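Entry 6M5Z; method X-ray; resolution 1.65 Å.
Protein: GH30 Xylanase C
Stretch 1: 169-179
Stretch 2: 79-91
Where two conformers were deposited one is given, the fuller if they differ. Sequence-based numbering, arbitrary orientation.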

ATOM      1  N   ASN A 169     -11.041  14.554 -16.945  1.00 11.68           N
ATOM      2  CA  ASN A 169     -10.088  14.969 -18.001  1.00 11.97           C
ATOM      3  C   ASN A 169      -8.721  15.300 -17.375  1.00 11.67           C
ATOM      4  O   ASN A 169      -7.656  14.922 -17.929  1.00 11.97           O
ATOM      5  CB  ASN A 169     -10.573  16.189 -18.781  1.00 12.92           C
ATOM      6  CG  ASN A 169     -11.719  15.899 -19.722  1.00 14.60           C
ATOM      7  OD1 ASN A 169     -11.951  14.754 -20.068  1.00 14.89           O
ATOM      8  ND2 ASN A 169     -12.382  16.948 -20.224  1.00 15.85           N
ATOM      9  N   TYR A 170      -8.751  15.961 -16.221  1.00 11.23           N
ATOM     10  CA  TYR A 170      -7.553  16.319 -15.423  1.00 11.70           C
ATOM     11  C   TYR A 170      -6.801  15.062 -14.970  1.00 10.83           C
ATOM     12  O   TYR A 170      -5.591  15.013 -15.151  1.00 10.35           O
ATOM     13  CB  TYR A 170      -7.984  17.202 -14.252  1.00 11.14           C
ATOM     14  CG  TYR A 170      -7.037  17.383 -13.098  1.00 11.34           C
ATOM     15  CD1 TYR A 170      -6.999  16.478 -12.043  1.00 11.23           C
ATOM     16  CD2 TYR A 170      -6.220  18.503 -13.032  1.00 12.29           C
ATOM     17  CE1 TYR A 170      -6.168  16.694 -10.948  1.00 11.83           C
ATOM     18  CE2 TYR A 170      -5.394  18.744 -11.936  1.00 11.72           C
ATOM     19  CZ  TYR A 170      -5.373  17.832 -10.894  1.00 12.25           C
ATOM     20  OH  TYR A 170      -4.582  18.086  -9.805  1.00 13.13           O
ATOM     21  N   LEU A 171      -7.491  14.050 -14.450  1.00 10.54           N
ATOM     22  CA  LEU A 171      -6.854  12.825 -13.950  1.00 10.98           C
ATOM     23  C   LEU A 171      -6.237  12.064 -15.125  1.00 10.87           C
ATOM     24  O   LEU A 171      -5.105  11.605 -14.995  1.00 11.74           O
ATOM     25  CB  LEU A 171      -7.863  11.964 -13.194  1.00 11.22           C
ATOM     26  CG  LEU A 171      -8.367  12.553 -11.892  1.00 11.99           C
ATOM     27  CD1 LEU A 171      -9.562  11.735 -11.364  1.00 12.32           C
ATOM     28  CD2 LEU A 171      -7.237  12.596 -10.875  1.00 12.39           C
ATOM     29  N   VAL A 172      -6.937  12.018 -16.259  1.00 12.05           N
ATOM     30  CA  VAL A 172      -6.410  11.383 -17.499  1.00 12.10           C
ATOM     31  C   VAL A 172      -5.166  12.154 -17.985  1.00 13.03           C
ATOM     32  O   VAL A 172      -4.204  11.498 -18.486  1.00 12.25           O
ATOM     33  CB  VAL A 172      -7.513  11.235 -18.566  1.00 13.46           C
ATOM     34  CG1 VAL A 172      -6.951  10.965 -19.933  1.00 14.75           C
ATOM     35  CG2 VAL A 172      -8.459  10.101 -18.185  1.00 14.53           C
ATOM     36  N   GLN A 173      -5.146  13.489 -17.947  1.00 12.49           N
ATOM     37  CA  GLN A 173      -3.958  14.250 -18.413  1.00 12.96           C
ATOM     38  C   GLN A 173      -2.758  13.908 -17.517  1.00 12.34           C
ATOM     39  O   GLN A 173      -1.603  13.790 -18.019  1.00 12.20           O
ATOM     40  CB  GLN A 173      -4.221  15.763 -18.430  1.00 13.88           C
ATOM     41  CG  GLN A 173      -3.034  16.593 -18.869  1.00 14.75           C
ATOM     42  CD  GLN A 173      -2.682  16.319 -20.309  1.00 17.85           C
ATOM     43  OE1 GLN A 173      -3.557  16.246 -21.170  1.00 16.99           O
ATOM     44  NE2 GLN A 173      -1.407  16.040 -20.553  1.00 19.82           N
ATOM     45  N   TYR A 174      -2.980  13.774 -16.219  1.00 11.58           N
ATOM     46  CA  TYR A 174      -1.886  13.398 -15.294  1.00 11.47           C
ATOM     47  C   TYR A 174      -1.330  12.025 -15.680  1.00 11.87           C
ATOM     48  O   TYR A 174      -0.122  11.859 -15.770  1.00 11.60           O
ATOM     49  CB  TYR A 174      -2.391  13.426 -13.845  1.00 11.84           C
ATOM     50  CG  TYR A 174      -1.367  12.990 -12.839  1.00 11.56           C
ATOM     51  CD1 TYR A 174      -0.552  13.919 -12.237  1.00 11.89           C
ATOM     52  CD2 TYR A 174      -1.248  11.670 -12.466  1.00 11.83           C
ATOM     53  CE1 TYR A 174       0.387  13.529 -11.300  1.00 12.90           C
ATOM     54  CE2 TYR A 174      -0.289  11.262 -11.556  1.00 12.17           C
ATOM     55  CZ  TYR A 174       0.462  12.205 -10.904  1.00 12.07           C
ATOM     56  OH  TYR A 174       1.404  11.813 -10.000  1.00 11.59           O
ATOM     57  N   ILE A 175      -2.197  11.061 -15.907  1.00 11.68           N
ATOM     58  CA  ILE A 175      -1.816   9.702 -16.373  1.00 12.28           C
ATOM     59  C   ILE A 175      -1.024   9.812 -17.684  1.00 13.00           C
ATOM     60  O   ILE A 175       0.037   9.154 -17.807  1.00 12.94           O
ATOM     61  CB  ILE A 175      -3.046   8.784 -16.489  1.00 11.70           C
ATOM     62  CG1 ILE A 175      -3.690   8.547 -15.115  1.00 11.28           C
ATOM     63  CG2 ILE A 175      -2.651   7.444 -17.121  1.00 12.67           C
ATOM     64  CD1 ILE A 175      -5.090   7.987 -15.202  1.00 11.64           C
ATOM     65  N   LYS A 176      -1.504  10.588 -18.651  1.00 12.96           N
ATOM     66  CA  LYS A 176      -0.761  10.778 -19.930  1.00 14.03           C
ATOM     67  C   LYS A 176       0.594  11.440 -19.695  1.00 13.63           C
ATOM     68  O   LYS A 176       1.584  11.109 -20.443  1.00 13.40           O
ATOM     69  CB  LYS A 176      -1.609  11.616 -20.883  1.00 15.55           C
ATOM     70  CG  LYS A 176      -2.885  10.979 -21.386  1.00 18.05           C
ATOM     71  CD  LYS A 176      -3.384  11.764 -22.566  1.00 22.29           C
ATOM     72  CE  LYS A 176      -4.836  11.543 -22.862  1.00 25.98           C
ATOM     73  NZ  LYS A 176      -5.263  12.496 -23.905  1.00 29.27           N
ATOM     74  N   ASP A 177       0.677  12.394 -18.759  1.00 11.87           N
ATOM     75  CA  ASP A 177       1.960  13.027 -18.402  1.00 12.59           C
ATOM     76  C   ASP A 177       2.991  11.973 -17.987  1.00 13.37           C
ATOM     77  O   ASP A 177       4.184  11.986 -18.487  1.00 12.17           O
ATOM     78  CB  ASP A 177       1.791  14.083 -17.313  1.00 13.80           C
ATOM     79  CG  ASP A 177       1.155  15.386 -17.741  1.00 15.06           C
ATOM     80  OD1 ASP A 177       1.091  15.685 -18.964  1.00 14.13           O
ATOM     81  OD2 ASP A 177       0.677  16.077 -16.834  1.00 15.39           O
ATOM     82  N   TYR A 178       2.588  11.048 -17.119  1.00 11.70           N
ATOM     83  CA  TYR A 178       3.448   9.928 -16.691  1.00 11.99           C
ATOM     84  C   TYR A 178       3.759   9.025 -17.902  1.00 12.71           C
ATOM     85  O   TYR A 178       4.940   8.618 -18.030  1.00 14.00           O
ATOM     86  CB  TYR A 178       2.813   9.188 -15.510  1.00 11.12           C
ATOM     87  CG  TYR A 178       3.316   9.731 -14.204  1.00 10.90           C
ATOM     88  CD1 TYR A 178       2.884  10.958 -13.742  1.00 10.86           C
ATOM     89  CD2 TYR A 178       4.317   9.078 -13.517  1.00 12.22           C
ATOM     90  CE1 TYR A 178       3.372  11.490 -12.560  1.00 10.69           C
ATOM     91  CE2 TYR A 178       4.841   9.598 -12.347  1.00 11.74           C
ATOM     92  CZ  TYR A 178       4.368  10.812 -11.879  1.00 12.17           C
ATOM     93  OH  TYR A 178       4.916  11.319 -10.741  1.00 12.95           O
ATOM     94  N   ALA A 179       2.784   8.773 -18.761  1.00 11.57           N
ATOM     95  CA  ALA A 179       2.989   7.881 -19.936  1.00 14.07           C
ATOM     96  C   ALA A 179       4.039   8.497 -20.868  1.00 15.34           C
ATOM     97  O   ALA A 179       4.819   7.733 -21.493  1.00 16.57           O
ATOM     98  CB  ALA A 179       1.696   7.641 -20.648  1.00 14.95           C
TER
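Stretch 2 (79-91) RNRIAAGSGSIEP

Stretch 2 enters as an extended strand from the start of the stretch, and then runs as loop through a type II turn from Gly85 to Ser88, closed by Ser88 N to Gly85 O at 3.0 Å; Gly87 takes the positive phi (79°) at the third position. The strand opposes the helix of stretch 1 obliquely: the N-to-C directions differ by 128° and the axes come no closer than 11.0 Å, a gap that side chains must fill. Beyond the turn the nearest CA pairs are Tyr174 and Ile89 (7.0 Å) and Tyr170 and Glu90 (7.6 Å). The two stretches together bury 577 Å².

Tyr170 covers the most surface. Its CA-to-CB bond points toward stretch 2 and chi1 is 163° (t); Ile89 CD1 lies over one face of the ring, and Ile89 CG1 approaches Tyr170 CE2 to 3.6 Å. The hydroxyl reaches the loop's polar atoms: Tyr170 OH and Ser88 OG are hydrogen-bonded at 2.8 Å, and either could donate. Ser88 OG also accepts from Glu90 N (3.1 Å, 172°), which ties the hydroxyl contact to the loop backbone. Tyr170 OH lies 2.6 Å from Ala83 O, but the angle is too poor for a hydrogen bond. Water 2 links Tyr170 OH (2.7 Å) to Ile82 O (2.9 Å).

Ile89, with chi1 at 66° (p), packs against more than one turn of helix: its CD1 is 3.4 Å from Tyr170 O, 3.8 Å from Gln173 CG and 3.9 Å from Tyr174 CB, while Ile89 CG2 lies 3.5 Å from Asp177 OD2.

Ile82 is the third large contributor, with 92 Å² covered. Its CG1 sits 3.9 Å from the Tyr174 ring centroid, 20° off the normal, a CH-pi arrangement; Ile82 CD1 meets Leu171 CD2 at 3.8 Å. Two residues before Ile82, water 1 bridges Asn80 ND2 and Tyr174 OH, 2.9 Å from each.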

ATOM      1  N   ARG A  79       2.741   4.122  -4.212  1.00 10.17           N
ATOM      2  CA  ARG A  79       1.580   5.029  -4.210  1.00  9.90           C
ATOM      3  C   ARG A  79       2.066   6.482  -4.292  1.00 10.34           C
ATOM      4  O   ARG A  79       2.837   6.922  -3.407  1.00 10.31           O
ATOM      5  CB  ARG A  79       0.724   4.779  -2.962  1.00 10.70           C
ATOM      6  CG  ARG A  79      -0.467   5.719  -2.818  1.00 10.92           C
ATOM      7  CD  ARG A  79      -1.354   5.255  -1.681  1.00 10.97           C
ATOM      8  NE  ARG A  79      -2.432   6.141  -1.342  1.00 12.06           N
ATOM      9  CZ  ARG A  79      -2.489   6.908  -0.263  1.00 12.75           C
ATOM     10  NH1 ARG A  79      -1.465   6.983   0.585  1.00 12.95           N
ATOM     11  NH2 ARG A  79      -3.565   7.637  -0.078  1.00 12.35           N
ATOM     12  N   ASN A  80       1.651   7.155  -5.335  1.00  9.74           N
ATOM     13  CA  ASN A  80       1.988   8.565  -5.612  1.00 11.24           C
ATOM     14  C   ASN A  80       0.763   9.418  -5.351  1.00 11.45           C
ATOM     15  O   ASN A  80      -0.360   8.909  -5.512  1.00 11.90           O
ATOM     16  CB  ASN A  80       2.422   8.734  -7.048  1.00 12.02           C
ATOM     17  CG  ASN A  80       3.705   7.990  -7.346  1.00 11.77           C
ATOM     18  OD1 ASN A  80       4.543   7.746  -6.464  1.00 10.49           O
ATOM     19  ND2 ASN A  80       3.911   7.683  -8.623  1.00 12.19           N
ATOM     20  N   ARG A  81       0.989  10.680  -4.973  1.00 11.25           N
ATOM     21  CA  ARG A  81      -0.087  11.679  -4.846  1.00 11.90           C
ATOM     22  C   ARG A  81      -0.231  12.532  -6.107  1.00 11.70           C
ATOM     23  O   ARG A  81       0.795  12.983  -6.682  1.00 10.54           O
ATOM     24  CB  ARG A  81       0.237  12.628  -3.702  1.00 11.31           C
ATOM     25  CG  ARG A  81      -0.547  13.927  -3.724  1.00 12.58           C
ATOM     26  CD  ARG A  81      -0.398  14.553  -2.364  1.00 13.70           C
ATOM     27  NE  ARG A  81      -0.745  15.961  -2.405  1.00 14.72           N
ATOM     28  CZ  ARG A  81       0.080  16.970  -2.653  1.00 15.41           C
ATOM     29  NH1 ARG A  81       1.355  16.777  -2.926  1.00 15.51           N
ATOM     30  NH2 ARG A  81      -0.375  18.208  -2.637  1.00 15.54           N
ATOM     31  N   ILE A  82      -1.468  12.754  -6.516  1.00 10.51           N
ATOM     32  CA  ILE A  82      -1.772  13.739  -7.572  1.00 10.87           C
ATOM     33  C   ILE A  82      -2.048  15.048  -6.850  1.00 11.46           C
ATOM     34  O   ILE A  82      -3.156  15.185  -6.288  1.00 11.51           O
ATOM     35  CB  ILE A  82      -2.937  13.267  -8.428  1.00 10.37           C
ATOM     36  CG1 ILE A  82      -2.719  11.829  -8.881  1.00 10.47           C
ATOM     37  CG2 ILE A  82      -3.132  14.261  -9.557  1.00 10.82           C
ATOM     38  CD1 ILE A  82      -3.853  11.263  -9.635  1.00 11.77           C
ATOM     39  N   ALA A  83      -1.130  15.996  -6.914  1.00 11.16           N
ATOM     40  CA  ALA A  83      -1.298  17.268  -6.174  1.00 10.98           C
ATOM     41  C   ALA A  83      -2.470  18.085  -6.728  1.00 12.72           C
ATOM     42  O   ALA A  83      -2.731  18.042  -7.954  1.00 12.11           O
ATOM     43  CB  ALA A  83      -0.001  18.037  -6.221  1.00 12.10           C
ATOM     44  N   ALA A  84      -3.163  18.850  -5.866  1.00 11.80           N
ATOM     45  CA  ALA A  84      -4.436  19.535  -6.238  1.00 13.41           C
ATOM     46  C   ALA A  84      -4.260  21.012  -6.611  1.00 13.50           C
ATOM     47  O   ALA A  84      -5.091  21.529  -7.407  1.00 13.59           O
ATOM     48  CB  ALA A  84      -5.467  19.385  -5.133  1.00 13.37           C
ATOM     49  N   GLY A  85      -3.297  21.699  -6.011  1.00 12.67           N
ATOM     50  CA  GLY A  85      -3.117  23.150  -6.229  1.00 13.29           C
ATOM     51  C   GLY A  85      -1.664  23.447  -6.539  1.00 13.02           C
ATOM     52  O   GLY A  85      -1.242  23.330  -7.726  1.00 11.54           O
ATOM     53  N   SER A  86      -0.887  23.779  -5.525  1.00 12.44           N
ATOM     54  CA  SER A  86       0.578  23.855  -5.675  1.00 13.73           C
ATOM     55  C   SER A  86       1.102  22.487  -6.148  1.00 13.21           C
ATOM     56  O   SER A  86       0.760  21.480  -5.556  1.00 14.65           O
ATOM     57  CB  SER A  86       1.251  24.351  -4.414  1.00 13.25           C
ATOM     58  OG  SER A  86       1.079  23.449  -3.342  1.00 13.63           O
ATOM     59  N   GLY A  87       1.885  22.475  -7.214  1.00 14.64           N
ATOM     60  CA  GLY A  87       2.418  21.237  -7.789  1.00 14.61           C
ATOM     61  C   GLY A  87       1.427  20.479  -8.655  1.00 13.95           C
ATOM     62  O   GLY A  87       1.796  19.380  -9.102  1.00 13.94           O
ATOM     63  N   SER A  88       0.213  21.017  -8.857  0.62 13.29           N
ATOM     64  CA  SER A  88      -0.841  20.468  -9.735  0.62 12.69           C
ATOM     65  C   SER A  88      -0.459  20.668 -11.197  0.62 13.09           C
ATOM     66  O   SER A  88       0.272  21.661 -11.521  0.62 12.13           O
ATOM     67  CB  SER A  88      -2.169  21.131  -9.497  0.62 12.45           C
ATOM     68  OG  SER A  88      -3.211  20.478 -10.199  0.62 11.92           O
ATOM     69  N   ILE A  89      -0.976  19.804 -12.061  1.00 12.50           N
ATOM     70  CA  ILE A  89      -0.917  20.063 -13.526  1.00 12.77           C
ATOM     71  C   ILE A  89      -1.945  21.115 -13.966  1.00 12.83           C
ATOM     72  O   ILE A  89      -1.901  21.495 -15.125  1.00 12.34           O
ATOM     73  CB  ILE A  89      -1.101  18.736 -14.279  1.00 12.97           C
ATOM     74  CG1 ILE A  89      -2.506  18.142 -14.073  1.00 13.88           C
ATOM     75  CG2 ILE A  89       0.019  17.782 -13.902  1.00 13.58           C
ATOM     76  CD1 ILE A  89      -2.902  17.086 -15.089  1.00 15.10           C
ATOM     77  N   GLU A  90      -2.866  21.589 -13.112  1.00 12.62           N
ATOM     78  CA  GLU A  90      -3.853  22.617 -13.490  1.00 13.18           C
ATOM     79  C   GLU A  90      -4.007  23.593 -12.332  1.00 12.83           C
ATOM     80  O   GLU A  90      -5.027  23.627 -11.663  1.00 12.98           O
ATOM     81  CB  GLU A  90      -5.199  22.014 -13.874  1.00 14.50           C
ATOM     82  CG  GLU A  90      -6.088  22.966 -14.677  1.00 14.41           C
ATOM     83  CD  GLU A  90      -7.455  22.396 -15.039  1.00 16.28           C
ATOM     84  OE1 GLU A  90      -8.303  23.190 -15.501  1.00 17.08           O
ATOM     85  OE2 GLU A  90      -7.689  21.167 -14.831  1.00 16.59           O
ATOM     86  N   PRO A  91      -2.954  24.381 -12.063  1.00 12.67           N
ATOM     87  CA  PRO A  91      -2.916  25.199 -10.850  1.00 12.94           C
ATOM     88  C   PRO A  91      -3.822  26.436 -10.903  1.00 13.26           C
ATOM     89  O   PRO A  91      -3.968  27.063  -9.886  1.00 12.71           O
ATOM     90  CB  PRO A  91      -1.441  25.606 -10.782  1.00 12.71           C
ATOM     91  CG  PRO A  91      -0.982  25.606 -12.203  1.00 14.00           C
ATOM     92  CD  PRO A  91      -1.725  24.481 -12.869  1.00 13.53           C
TER
HETATM   93  O   HOH W   1       2.082   9.002 -10.475  1.00 12.87           O
HETATM   94  O   HOH W   2      -5.377  16.426  -7.768  1.00 13.63           O